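Local structure of alginate biosynthesis protein AlgX (4KNC) at residues 68-73 / 312-317; 90-95 / 133-138; 181-186 / 255-260; 359-364 / 415-420. The protein takes part in alginate biosynthesis, playing a role in O-acetylation of the polymer and protecting it from degradation as it crosses the periplasm. All blocks are in the same frame, centred on the assembly; numbering follows the deposited sequence.

Contact 1: residues 68-73 / 312-317; sequences RALRDE and QAMPLV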
loop_
_atom_site.group_PDB
_atom_site.type_symbol
_atom_site.label_atom_id
_atom_site.label_comp_id
_atom_site.label_asym_id
_atom_site.label_seq_id
_atom_site.Cartn_x
_atom_site.Cartn_y
_atom_site.Cartn_z
ATOM N N ARG A 68 -6.980 -6.486 -11.904
ATOM C CA ARG A 68 -7.805 -5.984 -13.019
ATOM C C ARG A 68 -9.218 -5.586 -12.566
ATOM O O ARG A 68 -9.727 -4.531 -12.945
ATOM C CB ARG A 68 -7.851 -6.994 -14.177
ATOM C CG ARG A 68 -9.067 -6.897 -15.098
ATOM C CD ARG A 68 -9.142 -5.582 -15.892
ATOM N NE ARG A 68 -8.180 -5.474 -16.989
ATOM C CZ ARG A 68 -8.204 -4.498 -17.901
ATOM N NH1 ARG A 68 -7.299 -4.461 -18.869
ATOM N NH2 ARG A 68 -9.142 -3.557 -17.851
ATOM N N ALA A 69 -9.839 -6.418 -11.734
ATOM C CA ALA A 69 -11.164 -6.111 -11.212
ATOM C C ALA A 69 -11.177 -4.799 -10.427
ATOM O O ALA A 69 -12.086 -3.975 -10.590
ATOM C CB ALA A 69 -11.665 -7.264 -10.332
ATOM N N LEU A 70 -10.175 -4.610 -9.565
ATOM C CA LEU A 70 -10.084 -3.376 -8.792
ATOM C C LEU A 70 -9.883 -2.167 -9.699
ATOM O O LEU A 70 -10.554 -1.139 -9.538
ATOM C CB LEU A 70 -8.955 -3.458 -7.759
ATOM C CG LEU A 70 -8.694 -2.172 -6.964
ATOM C CD1 LEU A 70 -9.974 -1.747 -6.229
ATOM C CD2 LEU A 70 -7.533 -2.349 -5.993
ATOM N N ARG A 71 -8.961 -2.293 -10.652
ATOM C CA ARG A 71 -8.736 -1.232 -11.635
ATOM C C ARG A 71 -10.043 -0.852 -12.326
ATOM O O ARG A 71 -10.333 0.331 -12.511
ATOM C CB ARG A 71 -7.676 -1.648 -12.668
ATOM C CG ARG A 71 -7.411 -0.634 -13.787
ATOM C CD ARG A 71 -8.333 -0.875 -15.003
ATOM N NE ARG A 71 -8.143 0.116 -16.059
ATOM C CZ ARG A 71 -9.082 0.434 -16.947
ATOM N NH1 ARG A 71 -10.269 -0.158 -16.888
ATOM N NH2 ARG A 71 -8.841 1.346 -17.882
ATOM N N ASP A 72 -10.832 -1.856 -12.699
ATOM C CA ASP A 72 -12.078 -1.602 -13.420
ATOM C C ASP A 72 -13.085 -0.890 -12.549
ATOM O O ASP A 72 -13.683 0.094 -12.968
ATOM C CB ASP A 72 -12.678 -2.892 -13.969
ATOM C CG ASP A 72 -11.936 -3.403 -15.175
ATOM O OD1 ASP A 72 -11.246 -2.594 -15.841
ATOM O OD2 ASP A 72 -12.048 -4.608 -15.463
ATOM N N GLU A 73 -13.271 -1.387 -11.333
ATOM C CA GLU A 73 -14.141 -0.698 -10.394
ATOM C C GLU A 73 -13.739 0.778 -10.236
ATOM O O GLU A 73 -14.590 1.666 -10.308
ATOM C CB GLU A 73 -14.159 -1.421 -9.047
ATOM C CG GLU A 73 -15.289 -1.000 -8.132
ATOM C CD GLU A 73 -16.662 -1.274 -8.728
ATOM O OE1 GLU A 73 -16.772 -2.093 -9.671
ATOM O OE2 GLU A 73 -17.638 -0.660 -8.252
ATOM N N GLN A 312 -12.305 -5.804 0.929
ATOM C CA GLN A 312 -12.507 -4.456 1.441
ATOM C C GLN A 312 -12.444 -3.418 0.305
ATOM O O GLN A 312 -13.339 -2.581 0.158
ATOM C CB GLN A 312 -11.458 -4.139 2.506
ATOM C CG GLN A 312 -11.553 -5.004 3.744
ATOM C CD GLN A 312 -10.376 -4.819 4.660
ATOM O OE1 GLN A 312 -10.300 -3.840 5.416
ATOM N NE2 GLN A 312 -9.425 -5.751 4.591
ATOM N N ALA A 313 -11.391 -3.481 -0.505
ATOM C CA ALA A 313 -11.168 -2.446 -1.513
ATOM C C ALA A 313 -12.316 -2.313 -2.507
ATOM O O ALA A 313 -12.745 -1.196 -2.795
ATOM C CB ALA A 313 -9.842 -2.655 -2.231
ATOM N N MET A 314 -12.827 -3.441 -3.003
ATOM C CA MET A 314 -13.908 -3.413 -3.990
ATOM C C MET A 314 -15.146 -2.620 -3.532
ATOM O O MET A 314 -15.513 -1.643 -4.178
ATOM C CB MET A 314 -14.277 -4.827 -4.486
ATOM C CG MET A 314 -13.194 -5.484 -5.318
ATOM S SD MET A 314 -12.940 -4.631 -6.890
ATOM C CE MET A 314 -14.270 -5.367 -7.851
ATOM N N PRO A 315 -15.781 -3.015 -2.412
ATOM C CA PRO A 315 -16.951 -2.234 -1.991
ATOM C C PRO A 315 -16.603 -0.845 -1.469
ATOM O O PRO A 315 -17.484 0.009 -1.397
ATOM C CB PRO A 315 -17.532 -3.072 -0.850
ATOM C CG PRO A 315 -16.334 -3.804 -0.300
ATOM C CD PRO A 315 -15.543 -4.159 -1.510
ATOM N N LEU A 316 -15.351 -0.622 -1.089
ATOM C CA LEU A 316 -14.943 0.697 -0.617
ATOM C C LEU A 316 -14.994 1.762 -1.722
ATOM O O LEU A 316 -15.162 2.955 -1.438
ATOM C CB LEU A 316 -13.552 0.647 0.019
ATOM C CG LEU A 316 -13.562 0.217 1.483
ATOM C CD1 LEU A 316 -12.134 0.094 1.995
ATOM C CD2 LEU A 316 -14.348 1.227 2.293
ATOM N N VAL A 317 -14.847 1.338 -2.973
ATOM C CA VAL A 317 -14.919 2.283 -4.090
ATOM C C VAL A 317 -16.229 3.086 -4.061
ATOM O O VAL A 317 -16.227 4.283 -4.356
ATOM C CB VAL A 317 -14.723 1.578 -5.450
ATOM C CG1 VAL A 317 -14.919 2.551 -6.599
ATOM C CG2 VAL A 317 -13.347 0.976 -5.518
#

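Contact 2: residues 90-95 / 133-138; sequences GLVNRE and PLFDEK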
loop_
_atom_site.group_PDB
_atom_site.type_symbol
_atom_site.label_atom_id
_atom_site.label_comp_id
_atom_site.label_asym_id
_atom_site.label_seq_id
_atom_site.Cartn_x
_atom_site.Cartn_y
_atom_site.Cartn_z
ATOM N N GLY A 90 18.812 -4.588 -5.348
ATOM C CA GLY A 90 19.714 -5.351 -6.191
ATOM C C GLY A 90 19.665 -4.874 -7.643
ATOM O O GLY A 90 20.714 -4.729 -8.282
ATOM N N LEU A 91 18.461 -4.615 -8.162
ATOM C CA LEU A 91 18.332 -4.154 -9.544
ATOM C C LEU A 91 18.936 -2.777 -9.726
ATOM O O LEU A 91 19.547 -2.496 -10.750
ATOM C CB LEU A 91 16.874 -4.139 -10.005
ATOM C CG LEU A 91 16.268 -5.517 -10.272
ATOM C CD1 LEU A 91 14.747 -5.423 -10.293
ATOM C CD2 LEU A 91 16.795 -6.110 -11.576
ATOM N N VAL A 92 18.780 -1.903 -8.742
ATOM C CA VAL A 92 19.253 -0.535 -8.949
ATOM C C VAL A 92 20.723 -0.380 -8.572
ATOM O O VAL A 92 21.529 0.202 -9.317
ATOM C CB VAL A 92 18.405 0.485 -8.174
ATOM C CG1 VAL A 92 18.996 1.869 -8.317
ATOM C CG2 VAL A 92 16.961 0.479 -8.678
ATOM N N ASN A 93 21.073 -0.907 -7.406
ATOM C CA ASN A 93 22.414 -0.738 -6.874
ATOM C C ASN A 93 23.259 -2.006 -6.964
ATOM O O ASN A 93 24.134 -2.237 -6.125
ATOM C CB ASN A 93 22.354 -0.214 -5.442
ATOM C CG ASN A 93 21.979 1.260 -5.380
ATOM O OD1 ASN A 93 20.934 1.630 -4.822
ATOM N ND2 ASN A 93 22.839 2.115 -5.946
ATOM N N ARG A 94 22.973 -2.823 -7.979
ATOM C CA ARG A 94 23.845 -3.935 -8.364
ATOM C C ARG A 94 25.346 -3.659 -8.161
ATOM O O ARG A 94 26.046 -4.463 -7.552
ATOM C CB ARG A 94 23.602 -4.313 -9.828
ATOM C CG ARG A 94 24.400 -5.525 -10.289
ATOM C CD ARG A 94 24.341 -5.703 -11.795
ATOM N NE ARG A 94 24.818 -7.025 -12.188
ATOM C CZ ARG A 94 24.993 -7.410 -13.447
ATOM N NH1 ARG A 94 24.734 -6.567 -14.434
ATOM N NH2 ARG A 94 25.426 -8.633 -13.715
ATOM N N GLU A 95 25.831 -2.521 -8.655
ATOM C CA GLU A 95 27.277 -2.255 -8.666
ATOM C C GLU A 95 27.923 -2.116 -7.287
ATOM O O GLU A 95 29.147 -2.140 -7.175
ATOM C CB GLU A 95 27.628 -1.043 -9.545
ATOM C CG GLU A 95 27.328 -1.241 -11.050
ATOM C CD GLU A 95 27.887 -2.551 -11.624
ATOM O OE1 GLU A 95 29.021 -2.932 -11.281
ATOM O OE2 GLU A 95 27.196 -3.210 -12.429
ATOM N N PRO A 133 15.256 2.127 -16.782
ATOM C CA PRO A 133 16.432 2.962 -17.083
ATOM C C PRO A 133 17.279 3.316 -15.863
ATOM O O PRO A 133 18.429 3.724 -16.040
ATOM C CB PRO A 133 15.823 4.233 -17.681
ATOM C CG PRO A 133 14.536 3.770 -18.298
ATOM C CD PRO A 133 14.021 2.701 -17.346
ATOM N N LEU A 134 16.738 3.151 -14.653
ATOM C CA LEU A 134 17.496 3.463 -13.443
ATOM C C LEU A 134 18.306 2.282 -12.921
ATOM O O LEU A 134 19.045 2.421 -11.946
ATOM C CB LEU A 134 16.567 3.967 -12.333
ATOM C CG LEU A 134 15.648 5.111 -12.742
ATOM C CD1 LEU A 134 14.822 5.569 -11.538
ATOM C CD2 LEU A 134 16.484 6.256 -13.338
ATOM N N PHE A 135 18.158 1.122 -13.553
ATOM C CA PHE A 135 18.803 -0.097 -13.059
ATOM C C PHE A 135 20.311 -0.068 -13.270
ATOM O O PHE A 135 20.814 0.611 -14.170
ATOM C CB PHE A 135 18.256 -1.340 -13.755
ATOM C CG PHE A 135 16.831 -1.670 -13.410
ATOM C CD1 PHE A 135 16.082 -0.845 -12.585
ATOM C CD2 PHE A 135 16.239 -2.811 -13.929
ATOM C CE1 PHE A 135 14.764 -1.154 -12.283
ATOM C CE2 PHE A 135 14.933 -3.127 -13.631
ATOM C CZ PHE A 135 14.188 -2.302 -12.808
ATOM N N ASP A 136 21.021 -0.831 -12.447
ATOM C CA ASP A 136 22.471 -0.942 -12.535
ATOM C C ASP A 136 23.114 0.440 -12.605
ATOM O O ASP A 136 24.019 0.671 -13.395
ATOM C CB ASP A 136 22.858 -1.763 -13.773
ATOM C CG ASP A 136 24.175 -2.475 -13.596
ATOM O OD1 ASP A 136 24.833 -2.209 -12.571
ATOM O OD2 ASP A 136 24.546 -3.301 -14.457
ATOM N N GLU A 137 22.618 1.363 -11.795
ATOM C CA GLU A 137 22.980 2.769 -11.924
ATOM C C GLU A 137 24.447 3.008 -11.594
ATOM O O GLU A 137 25.062 2.248 -10.838
ATOM C CB GLU A 137 22.133 3.615 -10.970
ATOM C CG GLU A 137 22.599 3.482 -9.508
ATOM C CD GLU A 137 21.866 4.406 -8.549
ATOM O OE1 GLU A 137 20.836 5.015 -8.935
ATOM O OE2 GLU A 137 22.329 4.521 -7.400
ATOM N N LYS A 138 24.996 4.078 -12.162
ATOM C CA LYS A 138 26.221 4.679 -11.638
ATOM C C LYS A 138 25.963 6.159 -11.382
ATOM O O LYS A 138 25.919 6.970 -12.309
ATOM C CB LYS A 138 27.400 4.472 -12.586
ATOM C CG LYS A 138 27.832 3.016 -12.695
HETATM O O HOH W 1 24.440 -0.079 -9.478
#

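Contact 3: residues 181-186 / 255-260; sequences FESKRV and LEEFSG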
loop_
_atom_site.group_PDB
_atom_site.type_symbol
_atom_site.label_atom_id
_atom_site.label_comp_id
_atom_site.label_asym_id
_atom_site.label_seq_id
_atom_site.Cartn_x
_atom_site.Cartn_y
_atom_site.Cartn_z
ATOM N N PHE A 181 6.088 24.281 -9.266
ATOM C CA PHE A 181 6.696 23.951 -7.984
ATOM C C PHE A 181 8.208 24.026 -8.060
ATOM O O PHE A 181 8.804 23.775 -9.111
ATOM C CB PHE A 181 6.292 22.556 -7.536
ATOM C CG PHE A 181 4.820 22.377 -7.367
ATOM C CD1 PHE A 181 4.032 21.980 -8.436
ATOM C CD2 PHE A 181 4.224 22.587 -6.133
ATOM C CE1 PHE A 181 2.660 21.798 -8.280
ATOM C CE2 PHE A 181 2.861 22.408 -5.968
ATOM C CZ PHE A 181 2.079 22.013 -7.046
ATOM N N GLU A 182 8.820 24.375 -6.938
ATOM C CA GLU A 182 10.268 24.336 -6.812
ATOM C C GLU A 182 10.682 23.551 -5.573
ATOM O O GLU A 182 10.098 23.712 -4.485
ATOM C CB GLU A 182 10.839 25.749 -6.744
ATOM C CG GLU A 182 10.689 26.524 -8.032
ATOM C CD GLU A 182 11.191 27.947 -7.896
ATOM O OE1 GLU A 182 11.696 28.285 -6.800
ATOM O OE2 GLU A 182 11.079 28.718 -8.878
ATOM N N SER A 183 11.687 22.699 -5.742
ATOM C CA SER A 183 12.227 21.933 -4.627
ATOM C C SER A 183 13.556 22.518 -4.165
ATOM O O SER A 183 14.430 22.810 -4.979
ATOM C CB SER A 183 12.396 20.465 -5.015
ATOM O OG SER A 183 11.153 19.887 -5.376
ATOM N N LYS A 184 13.686 22.695 -2.855
ATOM C CA LYS A 184 14.895 23.212 -2.245
ATOM C C LYS A 184 15.405 22.236 -1.204
ATOM O O LYS A 184 14.613 21.581 -0.503
ATOM C CB LYS A 184 14.607 24.542 -1.549
ATOM C CG LYS A 184 14.336 25.703 -2.490
ATOM C CD LYS A 184 13.930 26.948 -1.714
ATOM N N ARG A 185 16.727 22.142 -1.081
ATOM C CA ARG A 185 17.309 21.401 0.037
ATOM C C ARG A 185 17.143 22.219 1.303
ATOM O O ARG A 185 17.597 23.349 1.371
ATOM C CB ARG A 185 18.791 21.098 -0.167
ATOM C CG ARG A 185 19.331 20.213 0.972
ATOM C CD ARG A 185 20.826 20.015 0.926
ATOM N NE ARG A 185 21.552 21.257 1.169
ATOM C CZ ARG A 185 22.811 21.296 1.586
ATOM N NH1 ARG A 185 23.461 20.159 1.805
ATOM N NH2 ARG A 185 23.412 22.459 1.792
ATOM N N VAL A 186 16.509 21.651 2.315
ATOM C CA VAL A 186 16.170 22.434 3.491
ATOM C C VAL A 186 16.910 21.970 4.737
ATOM O O VAL A 186 16.706 22.512 5.823
ATOM C CB VAL A 186 14.675 22.361 3.777
ATOM C CG1 VAL A 186 13.890 23.013 2.638
ATOM C CG2 VAL A 186 14.254 20.897 3.983
ATOM N N LEU A 255 7.151 14.600 -7.343
ATOM C CA LEU A 255 6.059 14.384 -8.284
ATOM C C LEU A 255 5.441 15.714 -8.694
ATOM O O LEU A 255 5.194 15.944 -9.879
ATOM C CB LEU A 255 4.991 13.469 -7.706
ATOM C CG LEU A 255 5.360 11.986 -7.596
ATOM C CD1 LEU A 255 4.327 11.226 -6.761
ATOM C CD2 LEU A 255 5.478 11.354 -8.971
ATOM N N GLU A 256 5.188 16.596 -7.730
ATOM C CA GLU A 256 4.608 17.897 -8.082
ATOM C C GLU A 256 5.563 18.705 -8.954
ATOM O O GLU A 256 5.145 19.312 -9.938
ATOM C CB GLU A 256 4.249 18.704 -6.840
ATOM C CG GLU A 256 3.175 18.073 -5.970
ATOM C CD GLU A 256 3.082 18.736 -4.618
ATOM O OE1 GLU A 256 4.121 19.247 -4.156
ATOM O OE2 GLU A 256 1.980 18.755 -4.027
ATOM N N GLU A 257 6.842 18.698 -8.590
ATOM C CA GLU A 257 7.826 19.486 -9.307
ATOM C C GLU A 257 7.859 19.067 -10.769
ATOM O O GLU A 257 7.756 19.900 -11.662
ATOM C CB GLU A 257 9.228 19.354 -8.694
ATOM C CG GLU A 257 10.245 20.116 -9.514
ATOM C CD GLU A 257 11.675 19.924 -9.069
ATOM O OE1 GLU A 257 11.911 19.323 -7.992
ATOM O OE2 GLU A 257 12.566 20.385 -9.815
ATOM N N PHE A 258 7.967 17.767 -11.007
ATOM C CA PHE A 258 8.080 17.281 -12.383
ATOM C C PHE A 258 6.765 17.170 -13.158
ATOM O O PHE A 258 6.797 17.092 -14.369
ATOM C CB PHE A 258 8.834 15.951 -12.427
ATOM C CG PHE A 258 10.213 16.041 -11.840
ATOM C CD1 PHE A 258 11.142 16.923 -12.369
ATOM C CD2 PHE A 258 10.576 15.261 -10.759
ATOM C CE1 PHE A 258 12.414 17.017 -11.829
ATOM C CE2 PHE A 258 11.847 15.349 -10.217
ATOM C CZ PHE A 258 12.766 16.230 -10.749
ATOM N N SER A 259 5.623 17.158 -12.473
ATOM C CA SER A 259 4.335 17.033 -13.169
ATOM C C SER A 259 3.601 18.357 -13.290
ATOM O O SER A 259 2.804 18.525 -14.193
ATOM C CB SER A 259 3.415 16.020 -12.485
ATOM O OG SER A 259 2.851 16.572 -11.303
ATOM N N GLY A 260 3.855 19.289 -12.374
ATOM C CA GLY A 260 3.131 20.549 -12.381
ATOM C C GLY A 260 1.759 20.462 -11.718
ATOM O O GLY A 260 1.003 21.423 -11.724
HETATM O O HOH W 2 6.595 22.419 -11.443
HETATM O O HOH W 3 12.873 22.678 -8.221
#

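Contact 4: residues 359-364 / 415-420; sequences VTYSDP and LEIEAP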
loop_
_atom_site.group_PDB
_atom_site.type_symbol
_atom_site.label_atom_id
_atom_site.label_comp_id
_atom_site.label_asym_id
_atom_site.label_seq_id
_atom_site.Cartn_x
_atom_site.Cartn_y
_atom_site.Cartn_z
ATOM N N VAL A 359 -19.271 -1.349 9.049
ATOM C CA VAL A 359 -19.142 -1.515 10.499
ATOM C C VAL A 359 -18.290 -0.436 11.177
ATOM O O VAL A 359 -17.167 -0.185 10.766
ATOM C CB VAL A 359 -18.493 -2.883 10.819
ATOM C CG1 VAL A 359 -18.226 -3.022 12.305
ATOM C CG2 VAL A 359 -19.359 -4.021 10.310
ATOM N N THR A 360 -18.801 0.172 12.245
ATOM C CA THR A 360 -18.097 1.271 12.895
ATOM C C THR A 360 -17.990 1.174 14.419
ATOM O O THR A 360 -18.990 1.283 15.133
ATOM C CB THR A 360 -18.745 2.614 12.540
ATOM O OG1 THR A 360 -18.714 2.799 11.118
ATOM C CG2 THR A 360 -17.998 3.752 13.226
ATOM N N TYR A 361 -16.765 0.981 14.906
ATOM C CA TYR A 361 -16.463 1.051 16.340
ATOM C C TYR A 361 -16.711 2.444 16.915
ATOM O O TYR A 361 -16.564 3.449 16.219
ATOM C CB TYR A 361 -14.999 0.706 16.601
ATOM C CG TYR A 361 -14.664 -0.761 16.546
ATOM C CD1 TYR A 361 -15.289 -1.670 17.388
ATOM C CD2 TYR A 361 -13.697 -1.235 15.669
ATOM C CE1 TYR A 361 -14.972 -3.013 17.347
ATOM C CE2 TYR A 361 -13.375 -2.573 15.617
ATOM C CZ TYR A 361 -14.011 -3.458 16.460
ATOM O OH TYR A 361 -13.683 -4.794 16.407
ATOM N N SER A 362 -17.066 2.505 18.193
ATOM C CA SER A 362 -17.228 3.793 18.857
ATOM C C SER A 362 -15.871 4.448 19.127
ATOM O O SER A 362 -15.774 5.666 19.227
ATOM C CB SER A 362 -18.047 3.653 20.148
ATOM O OG SER A 362 -17.516 2.659 21.004
ATOM N N ASP A 363 -14.826 3.629 19.221
ATOM C CA ASP A 363 -13.473 4.110 19.483
ATOM C C ASP A 363 -12.569 3.871 18.266
ATOM O O ASP A 363 -12.243 2.723 17.938
ATOM C CB ASP A 363 -12.907 3.399 20.715
ATOM C CG ASP A 363 -11.600 3.999 21.205
ATOM O OD1 ASP A 363 -10.959 4.763 20.453
ATOM O OD2 ASP A 363 -11.213 3.690 22.358
ATOM N N PRO A 364 -12.142 4.963 17.610
ATOM C CA PRO A 364 -11.339 4.923 16.377
ATOM C C PRO A 364 -9.970 4.287 16.574
ATOM O O PRO A 364 -9.248 4.099 15.594
ATOM C CB PRO A 364 -11.161 6.404 16.020
ATOM C CG PRO A 364 -12.249 7.118 16.753
ATOM C CD PRO A 364 -12.444 6.344 18.023
ATOM N N LEU A 415 -24.430 -11.850 11.720
ATOM C CA LEU A 415 -23.094 -11.319 11.887
ATOM C C LEU A 415 -22.799 -11.158 13.374
ATOM O O LEU A 415 -23.592 -10.558 14.113
ATOM C CB LEU A 415 -22.930 -9.969 11.183
ATOM C CG LEU A 415 -21.640 -9.221 11.564
ATOM C CD1 LEU A 415 -20.408 -9.950 11.054
ATOM C CD2 LEU A 415 -21.646 -7.777 11.070
ATOM N N GLU A 416 -21.648 -11.687 13.789
ATOM C CA GLU A 416 -21.209 -11.663 15.172
ATOM C C GLU A 416 -19.828 -11.045 15.250
ATOM O O GLU A 416 -19.018 -11.201 14.334
ATOM C CB GLU A 416 -21.128 -13.084 15.738
ATOM C CG GLU A 416 -22.444 -13.823 15.822
ATOM C CD GLU A 416 -22.273 -15.244 16.344
ATOM O OE1 GLU A 416 -23.255 -15.811 16.866
ATOM O OE2 GLU A 416 -21.156 -15.796 16.233
ATOM N N ILE A 417 -19.537 -10.375 16.358
ATOM C CA ILE A 417 -18.250 -9.709 16.491
ATOM C C ILE A 417 -17.499 -10.059 17.782
ATOM O O ILE A 417 -17.968 -9.790 18.883
ATOM C CB ILE A 417 -18.398 -8.181 16.341
ATOM C CG1 ILE A 417 -18.828 -7.848 14.911
ATOM C CG2 ILE A 417 -17.091 -7.476 16.706
ATOM C CD1 ILE A 417 -18.834 -6.384 14.588
ATOM N N GLU A 418 -16.323 -10.656 17.628
ATOM C CA GLU A 418 -15.468 -10.948 18.776
ATOM C C GLU A 418 -14.841 -9.654 19.310
ATOM O O GLU A 418 -14.235 -8.896 18.552
ATOM C CB GLU A 418 -14.370 -11.938 18.375
ATOM C CG GLU A 418 -13.575 -12.513 19.533
ATOM C CD GLU A 418 -14.295 -13.662 20.214
ATOM O OE1 GLU A 418 -14.742 -14.593 19.509
ATOM O OE2 GLU A 418 -14.418 -13.632 21.456
ATOM N N ALA A 419 -14.985 -9.404 20.611
ATOM C CA ALA A 419 -14.436 -8.196 21.231
ATOM C C ALA A 419 -12.909 -8.097 21.080
ATOM O O ALA A 419 -12.207 -9.107 21.081
ATOM C CB ALA A 419 -14.839 -8.121 22.700
ATOM N N PRO A 420 -12.394 -6.869 20.926
ATOM C CA PRO A 420 -10.956 -6.619 20.739
ATOM C C PRO A 420 -10.121 -6.886 21.993
ATOM O O PRO A 420 -10.622 -6.724 23.108
ATOM C CB PRO A 420 -10.903 -5.128 20.388
ATOM C CG PRO A 420 -12.304 -4.777 19.960
ATOM C CD PRO A 420 -13.197 -5.645 20.765
#

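Contact 1: residues 68-73 / 312-317
Met-314 lays its thioether against the backbone of the facing helix, with SD 3.7 Å from CA of Leu-70. Its chain folds back at chi2 (-67°) and again at chi3, which brings CE 3.8 Å from the carbonyl O of Ala-69. The Leu-70 and Met-314 side chains run past one another, pointing opposite ways. CD1 of Leu-70 comes within 4.1 Å of Ala-313 CB and also touches the sulphur of Met-314. One turn further on, the aliphatic part of Glu-73 does the work of an apolar residue, its CG lying 3.8 Å from CB of Val-317. The elements involved are two nearly parallel helices of the SGNH hydrolase-like domain, 61-76 and 307-316, whose local axes are 9.7 Å apart at a crossing angle of 16°. The second is kinked at Pro-315, and side chains of its last turn also touch Val-398 and Gln-400 on strand 396-400, so this pair lies where the carbohydrate-binding module meets the catalytic domain. The carboxylate of Glu-73 pairs with Arg-76. Turned away from the interface, Asp-72 OD1 accepts from both Arg-68 NH2, through its syn lone pair, and Arg-71 NH1, Arg-68 also bonding the carbonyl of Gln-123 and Arg-71 that of Gly-125.

Contact 2: residues 90-95 / 133-138
Over the centre of one face of the Phe-135 ring sits Leu-91 CB, a CH-pi contact of 4.0 Å to the centroid and 3° off the normal. Leu-91 CD1 lies by CZ and CE2 of the ring, its CD2 by CE2 and CD2, Val-92 CG2 approaches obliquely, and Tyr-114 meets the ring edge-to-face. At the edge of the Arg-94 guanidinium lies Asp-136 OD2, in a long salt bridge to NH1 (3.3 Å) that meets the carboxylate 45° out of its plane. With CG anti to the backbone N (chi1 -176°), the Arg-94 chain runs extended past Asp-136. Asp-136 OD1 lies 2.6 Å from OE2 of Glu-95, whose OE1 is salt-bridged to Lys-102. In the SGNH hydrolase-like domain, a loop with left-handed backbone angles at Asp-136 docks here on carbonyls of helix 89-93: Asp-136 N bonds Leu-91 O at 2.8 Å and Glu-137 N bonds Val-92 O at 2.9 Å. A water joins Val-92 O, Glu-95 N and Glu-137 O. Asn-93 ND2 reaches Glu-137 OE2 from above the carboxylate plane; its OD1 takes the amide of Tyr-144, while Glu-137 pairs with Arg-158. The Asn-93 side chain is about 10 Å from that of Asp-148, a probable active-site residue.

Contact 3: residues 181-186 / 255-260
Phe-181 rests on Glu-256 where a two-stranded antiparallel ribbon, strands 180-191 and 210-220, crosses helix 251-259 in the SGNH hydrolase-like domain. The short strand and helix segments run at 134° to each other, so they meet at one end of the ribbon segment and diverge beyond it. The tight part is the ring. Glu-256 CB stands over its centre, 3.6 Å from the centroid and 9° off the normal, a CH-pi contact, and the glutamate chain extends so that its carboxylate stacks nearly parallel to the ring. That carboxylate is held by the amide of Ile-263. The ring's CD1 comes 3.3 Å from the carbonyl O of Glu-256, while the backbone C of Gly-260 lies at the ring edge. Gly-260 leaves the helix with positive phi, a conformation in which a CB would jam against the preceding carbonyl, and its N still bonds Glu-256 O.

The other side is polar and watered. Glu-257, with CG anti to its backbone N (chi1 176°), reaches out from the helix to Ser-183, its CD lying over the rim of one face of the Phe-258 ring. Glu-257 OE1 accepts from Ser-183 OG at 2.8 Å, met from above the carboxylate plane; the serine hydroxyl is also bonded to Thr-217 on the partner strand. One water bridges Phe-181 N and Glu-257 O. A second accepts from Ser-183 N at 2.7 Å and donates, weakly, to Glu-257 OE2.

Contact 4: residues 359-364 / 415-420
Tyr-361, Ile-417 and Val-359 have the most surface buried here, and all three point into the space between two strands that share no backbone bond. Tyr-361 meets Pro-420 tip to tip: the proline CG lies 3.8 Å from the phenol OH and 4.1 Å from CZ, approaching the ring obliquely. The same OH comes within 4.3 Å of Ile-417 CG2, so the end of the ring sits beside both apolar groups. Its polar need is met outside the pair, by a hydrogen bond with the carbonyl O of Glu-368. Ile-417 in turn sends its longer branch to the opposite strand; CD1 is anti to CA (chi2 -172°) and meets Val-359 CG1 at 4.1 Å, again tip to tip. The other valine methyl, CG2, grazes Leu-415 CD2 at 4.5 Å. Strands 355-361 and 412-418 belong to the two four-stranded antiparallel sheets of the C-terminal carbohydrate-binding module, packed face to face as a beta-sandwich; the axes of the two short strand segments are 11.4 Å apart and inclined by 29°. Val-429 and Ala-431 of strand 428-435 and Leu-369 of strand 368-375 extend this core around the three residues. Since the facing side chains meet through carbon, apart from the single phenol oxygen, the fit depends on shape and on exclusion of water, with little directional bonding between the two segments.

Burial and chemistry change together across the four contacts. Contact 4 is the buried one, apolar and sheet against sheet in the carbohydrate-binding module; contact 3, at the surface of the SGNH hydrolase-like domain, combines one stacked ring with waters and a serine-carboxylate bond. Contacts 1 and 2 are partly buried, yet contact 1 joins two helices by van der Waals packing, whereas contact 2 ties a helix to a loop through backbone bonds and charged groups. No two contacts share a helix or strand. Contacts 1 and 4 come within about 9 Å (nearest atoms) near the domain junction, while contacts 2 and 4 lie on opposite sides of the chain's centre, about 47 Å apart between centres.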